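Side-chain contacts in oxidoreductase, zinc-binding dehydrogenase family (Myxococcus xanthus, PDB 5K1S), which is a zinc-binding medium-chain reductase (AibC) that takes part in an alternative route of isovaleryl coenzyme A biosynthesis: residues 154-159 and 319-324; 175-180 and 311-316. All blocks are in the same frame, centred on the assembly; numbering follows the deposited sequence.

Following the chain from the N terminus, residues 154-159 come first, leading into helix 158-161, and residues 175-180 follow at the end of helix 165-178. The chain then runs through the six-stranded parallel sheet before helix 311-323 supplies both remaining partners. Residues 311-316 close contact 2 across 130 intervening residues, and 319-324 close contact 1 across 159, which makes contact 2 nested within contact 1. Their centres lie about 17 Å apart, yet they touch where L320 CD2 is 4.2 Å from R176 NH2. Helix 311-323 is thereby tied by its first turns to helix 165-178 and by its last turn to the loop before helix 158-161.

Contact 1. Residues 154-159 and 319-324; sequences ASLPWN and RLTATG
The hydroxyl of T321, whose methyl group meets L156 across the contact, is hydrogen-bonded through OG1 to the backbone O of A317, one turn back in its helix, and has a weak second partner, V326 O, past the helix end. With chi1 at -50°, OG1 lies beside the backbone N of T321 while CG2 stands anti to that N, which divides the side chain into a polar branch engaged by these carbonyls and an apolar branch presented to the loop. L156 takes up the apolar branch. Its CD1 is 3.5 Å from T321 CG2, and the two side chains cross obliquely. The same CD1 also reaches the helix backbone, 3.9 Å from A322 N, because chi1 of -171° places CG anti to the backbone N and carries the branch over the helix surface. Nearer the root of the side chain, L156 CB sits 4.1 Å from A322 CB. This closeness is backed by the main chain, the CA atoms of L156 and A322 being 5.0 Å apart, consistent with the small alanine side chain at this point. S155 adds a looser margin, with OG 4.3 Å from A322 O, too long for a bond. The interface of 174 Å², both sides summed, is thus carried largely by apolar contact. Just beyond it the helix ends: G324 N still bonds L320 O at 3.0 Å, but G324 itself turns to positive phi. On the loop side, P157 occupies the N-cap position of helix 158-161, W158 stacks with H52 of strand 46-56, and N159 touches strand 354-358, so this loop adjoins the mixed sheet. The contact packs the last turn of helix 311-323 on the loop leading into helix 158-161, consistent with a place near the junction of the catalytic and Rossmann-type domains in the medium-chain reductase fold.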
# COMPACT_ATOMS: atom_id res chain seq x y z
N ALA A 154 9.41 29.40 19.57
CA ALA A 154 10.38 30.01 20.46
C ALA A 154 10.58 29.20 21.73
O ALA A 154 11.63 29.32 22.38
CB ALA A 154 9.95 31.44 20.82
N SER A 155 9.60 28.38 22.10
CA SER A 155 9.68 27.58 23.32
C SER A 155 10.49 26.30 23.15
O SER A 155 10.64 25.55 24.12
CB SER A 155 8.27 27.22 23.79
OG SER A 155 8.30 26.45 24.98
N LEU A 156 11.02 26.04 21.96
CA LEU A 156 11.68 24.77 21.67
C LEU A 156 13.18 24.99 21.57
O LEU A 156 13.63 25.74 20.69
CB LEU A 156 11.14 24.17 20.37
CG LEU A 156 11.57 22.75 20.02
CD1 LEU A 156 11.13 21.75 21.08
CD2 LEU A 156 11.01 22.35 18.67
N PRO A 157 14.01 24.36 22.41
CA PRO A 157 15.46 24.53 22.28
C PRO A 157 15.98 23.95 20.97
O PRO A 157 15.34 23.11 20.33
CB PRO A 157 16.02 23.77 23.49
CG PRO A 157 14.95 22.81 23.87
CD PRO A 157 13.66 23.49 23.55
N TRP A 158 17.17 24.41 20.59
CA TRP A 158 17.74 24.03 19.30
C TRP A 158 18.00 22.53 19.22
O TRP A 158 17.66 21.89 18.22
CB TRP A 158 19.03 24.81 19.05
CG TRP A 158 18.83 26.29 18.93
CD1 TRP A 158 19.28 27.25 19.79
CD2 TRP A 158 18.13 26.98 17.89
NE1 TRP A 158 18.90 28.50 19.35
CE2 TRP A 158 18.19 28.36 18.18
CE3 TRP A 158 17.45 26.57 16.74
CZ2 TRP A 158 17.61 29.32 17.37
CZ3 TRP A 158 16.87 27.53 15.93
CH2 TRP A 158 16.95 28.89 16.25
N ASN A 159 18.60 21.96 20.26
CA ASN A 159 18.98 20.55 20.21
C ASN A 159 17.77 19.66 19.96
O ASN A 159 17.80 18.78 19.09
CB ASN A 159 19.68 20.15 21.51
CG ASN A 159 21.00 20.86 21.71
OD1 ASN A 159 21.54 21.45 20.77
ND2 ASN A 159 21.53 20.81 22.92
N ARG A 319 5.78 21.88 16.22
CA ARG A 319 4.80 22.37 17.18
C ARG A 319 4.50 21.32 18.24
O ARG A 319 4.35 21.66 19.43
CB ARG A 319 3.52 22.78 16.46
CG ARG A 319 2.53 23.53 17.33
CD ARG A 319 1.18 23.70 16.66
NE ARG A 319 0.53 22.41 16.42
CZ ARG A 319 -0.06 21.69 17.36
NH1 ARG A 319 -0.09 22.11 18.62
NH2 ARG A 319 -0.63 20.53 17.05
N LEU A 320 4.40 20.05 17.85
CA LEU A 320 4.09 19.00 18.81
C LEU A 320 5.19 18.84 19.84
O LEU A 320 4.91 18.51 21.00
CB LEU A 320 3.86 17.68 18.07
CG LEU A 320 2.57 17.61 17.24
CD1 LEU A 320 2.60 16.40 16.32
CD2 LEU A 320 1.35 17.56 18.15
N THR A 321 6.45 19.07 19.46
CA THR A 321 7.54 18.95 20.42
C THR A 321 7.54 20.11 21.40
O THR A 321 7.81 19.92 22.59
CB THR A 321 8.88 18.87 19.69
OG1 THR A 321 8.81 17.88 18.65
CG2 THR A 321 10.00 18.50 20.65
N ALA A 322 7.25 21.32 20.92
CA ALA A 322 7.22 22.48 21.81
C ALA A 322 6.10 22.37 22.83
O ALA A 322 6.25 22.80 23.98
CB ALA A 322 7.08 23.76 20.99
N THR A 323 4.96 21.80 22.43
CA THR A 323 3.83 21.66 23.34
C THR A 323 4.00 20.48 24.29
O THR A 323 3.48 20.51 25.41
CB THR A 323 2.53 21.50 22.56
OG1 THR A 323 2.60 20.34 21.73
CG2 THR A 323 2.27 22.73 21.69
N GLY A 324 4.70 19.43 23.86
CA GLY A 324 4.91 18.25 24.67
C GLY A 324 4.16 17.02 24.19
O GLY A 324 4.32 15.95 24.78

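Contact 2. Residues 175-180 and 311-316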
# COMPACT_ATOMS: atom_id res chain seq x y z
N VAL A 175 1.88 8.51 10.54
CA VAL A 175 0.71 8.27 11.38
C VAL A 175 -0.51 9.00 10.84
O VAL A 175 -1.61 8.44 10.78
CB VAL A 175 1.02 8.69 12.83
CG1 VAL A 175 -0.20 8.47 13.73
CG2 VAL A 175 2.22 7.91 13.37
N ARG A 176 -0.34 10.26 10.43
CA ARG A 176 -1.47 11.12 10.09
C ARG A 176 -1.70 11.22 8.58
O ARG A 176 -2.74 10.77 8.08
CB ARG A 176 -1.25 12.52 10.66
CG ARG A 176 -1.38 12.59 12.16
CD ARG A 176 -1.33 14.03 12.60
NE ARG A 176 -1.48 14.16 14.05
CZ ARG A 176 -1.36 15.30 14.71
NH1 ARG A 176 -1.07 16.42 14.05
NH2 ARG A 176 -1.51 15.33 16.02
N THR A 177 -0.76 11.82 7.86
CA THR A 177 -0.97 12.10 6.45
C THR A 177 -1.28 10.83 5.67
O THR A 177 -2.26 10.77 4.92
CB THR A 177 0.27 12.80 5.87
OG1 THR A 177 0.84 13.66 6.85
CG2 THR A 177 -0.11 13.61 4.64
N ARG A 178 -0.47 9.79 5.85
CA ARG A 178 -0.64 8.54 5.13
C ARG A 178 -1.50 7.55 5.91
O ARG A 178 -2.47 7.00 5.38
CB ARG A 178 0.73 7.93 4.82
CG ARG A 178 1.60 8.80 3.93
CD ARG A 178 1.09 8.81 2.50
NE ARG A 178 1.18 7.49 1.88
CZ ARG A 178 0.60 7.15 0.74
NH1 ARG A 178 -0.13 8.03 0.07
NH2 ARG A 178 0.75 5.92 0.27
N GLY A 179 -1.16 7.31 7.18
CA GLY A 179 -1.89 6.32 7.96
C GLY A 179 -3.31 6.75 8.27
O GLY A 179 -4.23 5.93 8.29
N LYS A 180 -3.51 8.05 8.53
CA LYS A 180 -4.83 8.58 8.87
C LYS A 180 -5.41 7.85 10.09
O LYS A 180 -6.57 7.46 10.12
CB LYS A 180 -5.79 8.48 7.68
CG LYS A 180 -5.28 9.17 6.42
CD LYS A 180 -6.22 8.93 5.25
CE LYS A 180 -5.60 9.39 3.94
NZ LYS A 180 -6.47 9.06 2.78
N GLN A 311 6.80 20.44 4.24
CA GLN A 311 6.97 21.68 4.99
C GLN A 311 5.87 21.83 6.04
O GLN A 311 6.13 22.33 7.14
CB GLN A 311 6.96 22.86 4.02
CG GLN A 311 7.49 24.15 4.61
CD GLN A 311 7.65 25.24 3.56
OE1 GLN A 311 6.83 25.37 2.66
NE2 GLN A 311 8.71 26.03 3.68
N ALA A 312 4.65 21.40 5.72
CA ALA A 312 3.56 21.49 6.68
C ALA A 312 3.73 20.48 7.80
O ALA A 312 3.49 20.80 8.97
CB ALA A 312 2.22 21.28 5.97
N GLU A 313 4.14 19.26 7.47
CA GLU A 313 4.30 18.23 8.49
C GLU A 313 5.39 18.60 9.48
O GLU A 313 5.26 18.35 10.69
CB GLU A 313 4.62 16.89 7.83
CG GLU A 313 3.49 16.34 6.97
CD GLU A 313 3.97 15.35 5.94
OE1 GLU A 313 5.19 15.10 5.86
OE2 GLU A 313 3.13 14.81 5.20
N LEU A 314 6.49 19.20 9.00
CA LEU A 314 7.55 19.61 9.91
C LEU A 314 7.08 20.74 10.82
O LEU A 314 7.37 20.74 12.02
CB LEU A 314 8.79 20.04 9.12
CG LEU A 314 9.96 20.55 9.96
CD1 LEU A 314 10.40 19.51 10.98
CD2 LEU A 314 11.13 20.95 9.07
N ASP A 315 6.37 21.73 10.26
CA ASP A 315 5.79 22.77 11.10
C ASP A 315 4.92 22.17 12.20
O ASP A 315 4.98 22.61 13.35
CB ASP A 315 4.97 23.75 10.25
CG ASP A 315 5.84 24.66 9.40
OD1 ASP A 315 6.98 24.96 9.81
OD2 ASP A 315 5.37 25.10 8.33
N GLU A 316 4.12 21.16 11.85
CA GLU A 316 3.28 20.51 12.85
C GLU A 316 4.12 19.68 13.82
O GLU A 316 3.88 19.71 15.03
CB GLU A 316 2.24 19.63 12.16
CG GLU A 316 1.29 18.91 13.10
CD GLU A 316 0.44 19.86 13.92
OE1 GLU A 316 0.46 21.08 13.63
OE2 GLU A 316 -0.24 19.39 14.85
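R176 and E316 form a salt bridge, NH1 of R176 lying 3.2 Å from OE2 of E316 with an N-H...O angle of 155°. The carboxylate oxygen sits in the guanidinium plane, at the edge of the group, whereas the arginine meets OE2 on its anti side and somewhat out of the carboxylate plane; the two planes are 37° apart. An extended chain from CG to NE lets R176 span the gap, and a bend at chi2 turns E316 to meet it roughly at a right angle. OE2 has a stronger partner in R319 NH2, so two arginines share this oxygen. The second link is a hydrogen bond from T177 OG1 to E313 OE2, 3.0 Å, coming from above the carboxylate plane by 46°. E313 OE2 has its stronger partner in H173 ND1, while OE1 accepts a hydrogen bond from T310 N, matching the N3-to-N-cap half of a capping box at the start of helix 311-323. Helix 165-178 leads from the GroES-like domain to the Rossmann-type domain, and helix 311-323 follows the last strand of that domain's parallel sheet, so the two bonds join the outgoing and returning connections. With an alanine at E313, T177 OG1 and H173 ND1 would probably lose their common acceptor and T310 N its side-chain acceptor. The methyl CG2 of T177 lies alongside the carboxylate oxygen OE2 of E313, 3.5 Å away. The CA atoms of T177 and E313, the nearest pair, remain 8.3 Å apart, while R176 also packs on L203 and L206 of helix 195-206.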